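Local atomic coordinates of dehydroascorbate reductase (Chlamydomonas reinhardtii, PDB entry 5XFT), a protein that probably catalyses the glutathione-dependent reduction of dehydroascorbate to ascorbate. Residues A[133-136]-A[137-141]. Sequence-based numbering, arbitrary orientation.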
loop_
_atom_site.group_PDB
_atom_site.type_symbol
_atom_site.label_atom_id
_atom_site.label_comp_id
_atom_site.label_asym_id
_atom_site.label_seq_id
_atom_site.Cartn_x
_atom_site.Cartn_y
_atom_site.Cartn_z
ATOM N N ASP A 133 -10.411 -12.286 -4.710
ATOM C CA ASP A 133 -11.603 -12.121 -5.535
ATOM C C ASP A 133 -12.795 -12.865 -4.938
ATOM O O ASP A 133 -13.889 -12.302 -4.790
ATOM C CB ASP A 133 -11.289 -12.603 -6.951
ATOM C CG ASP A 133 -12.500 -12.656 -7.839
ATOM O OD1 ASP A 133 -13.019 -11.584 -8.213
ATOM O OD2 ASP A 133 -12.929 -13.782 -8.165
ATOM N N ASP A 134 -12.592 -14.134 -4.574
ATOM C CA ASP A 134 -13.644 -14.913 -3.931
ATOM C C ASP A 134 -14.110 -14.245 -2.649
ATOM O O ASP A 134 -15.316 -14.120 -2.407
ATOM C CB ASP A 134 -13.152 -16.331 -3.637
ATOM C CG ASP A 134 -12.861 -17.119 -4.895
ATOM O OD1 ASP A 134 -13.285 -16.670 -5.983
ATOM O OD2 ASP A 134 -12.221 -18.190 -4.792
ATOM N N TYR A 135 -13.162 -13.807 -1.811
ATOM C CA TYR A 135 -13.540 -13.170 -0.557
ATOM C C TYR A 135 -14.427 -11.956 -0.809
ATOM O O TYR A 135 -15.510 -11.833 -0.223
ATOM C CB TYR A 135 -12.300 -12.772 0.246
ATOM C CG TYR A 135 -12.639 -12.370 1.666
ATOM C CD1 TYR A 135 -13.048 -11.074 1.967
ATOM C CD2 TYR A 135 -12.570 -13.289 2.703
ATOM C CE1 TYR A 135 -13.371 -10.705 3.260
ATOM C CE2 TYR A 135 -12.886 -12.925 4.003
ATOM C CZ TYR A 135 -13.288 -11.633 4.274
ATOM O OH TYR A 135 -13.605 -11.261 5.561
ATOM N N LEU A 136 -13.992 -11.055 -1.691
ATOM C CA LEU A 136 -14.794 -9.869 -1.970
ATOM C C LEU A 136 -16.161 -10.236 -2.540
ATOM O O LEU A 136 -17.137 -9.506 -2.327
ATOM C CB LEU A 136 -14.044 -8.938 -2.921
ATOM C CG LEU A 136 -12.808 -8.245 -2.344
ATOM C CD1 LEU A 136 -12.151 -7.349 -3.387
ATOM C CD2 LEU A 136 -13.171 -7.440 -1.107
ATOM N N ARG A 137 -16.258 -11.361 -3.256
ATOM C CA ARG A 137 -17.553 -11.769 -3.791
ATOM C C ARG A 137 -18.483 -12.265 -2.688
ATOM O O ARG A 137 -19.655 -11.881 -2.641
ATOM C CB ARG A 137 -17.381 -12.847 -4.865
ATOM C CG ARG A 137 -18.677 -13.182 -5.603
ATOM C CD ARG A 137 -18.457 -14.128 -6.774
ATOM N NE ARG A 137 -17.571 -13.558 -7.785
ATOM C CZ ARG A 137 -16.315 -13.945 -7.980
ATOM N NH1 ARG A 137 -15.795 -14.923 -7.245
ATOM N NH2 ARG A 137 -15.579 -13.358 -8.917
ATOM N N GLN A 138 -17.981 -13.120 -1.795
ATOM C CA GLN A 138 -18.834 -13.649 -0.736
ATOM C C GLN A 138 -19.288 -12.579 0.247
ATOM O O GLN A 138 -20.251 -12.808 0.987
ATOM C CB GLN A 138 -18.122 -14.763 0.025
ATOM C CG GLN A 138 -18.098 -16.072 -0.716
ATOM C CD GLN A 138 -18.003 -17.247 0.217
ATOM O OE1 GLN A 138 -17.095 -17.329 1.043
ATOM N NE2 GLN A 138 -18.955 -18.169 0.101
ATOM N N HIS A 139 -18.623 -11.424 0.271
ATOM C CA HIS A 139 -18.954 -10.342 1.187
ATOM C C HIS A 139 -19.509 -9.120 0.464
ATOM O O HIS A 139 -19.617 -8.048 1.065
ATOM C CB HIS A 139 -17.725 -9.949 2.012
ATOM C CG HIS A 139 -17.256 -11.016 2.953
ATOM N ND1 HIS A 139 -16.575 -12.138 2.531
ATOM C CD2 HIS A 139 -17.384 -11.136 4.297
ATOM C CE1 HIS A 139 -16.293 -12.897 3.575
ATOM N NE2 HIS A 139 -16.776 -12.314 4.659
ATOM N N GLU A 140 -19.875 -9.257 -0.814
ATOM C CA GLU A 140 -20.234 -8.083 -1.605
ATOM C C GLU A 140 -21.527 -7.422 -1.150
ATOM O O GLU A 140 -21.781 -6.274 -1.535
ATOM C CB GLU A 140 -20.330 -8.448 -3.087
ATOM C CG GLU A 140 -21.470 -9.362 -3.458
ATOM C CD GLU A 140 -21.526 -9.623 -4.956
ATOM O OE1 GLU A 140 -21.896 -8.702 -5.715
ATOM O OE2 GLU A 140 -21.190 -10.749 -5.378
ATOM N N ALA A 141 -22.349 -8.101 -0.347
ATOM C CA ALA A 141 -23.504 -7.430 0.235
ATOM C C ALA A 141 -23.074 -6.363 1.230
ATOM O O ALA A 141 -23.756 -5.344 1.381
ATOM C CB ALA A 141 -24.423 -8.448 0.909
#
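Tyr135 and His139, one helical turn apart, lie ring on ring as an offset stack: the centroids are 3.9 Å apart, the planes 14° from parallel, and His139 CE1 sits over one face of the phenol, 3.3 Å from Tyr135 CZ. The imidazole is also fixed at its edge, where His139 ND1 donates in the ring plane to Tyr135 O at 3.0 Å, an N-H...O angle of 152°. The backbone N of His139, the first residue to leave helical angles, gives the same carbonyl a weak bond, so backbone and side chain of one residue both meet Tyr135 O. Replacing Tyr135 by an alanine would remove the phenol and would probably leave one face of the imidazole without its stacking partner.

On another flank, Arg137 binds two acidic side chains in a salt-bridge network. Arg137 NH2 meets the syn side of Asp133 OD2 at 2.8 Å, while Arg137 NH1 reaches Asp134 OD1 at 3.3 Å, a weak bond. The arginine chain bends at chi3 (-61°), turning the guanidinium back toward both carboxylates. Thr182 OG1 also bonds NH2, and Asp133 OD1 takes weak bonds from Ala183 N and Leu184 N at the start of helix 182-193. The cluster thus ties the C-terminal end of helix 118-138 to that helix, where Leu136 packs on Ala183, Leu184 and Tyr187, within the all-helical GST C-terminal domain.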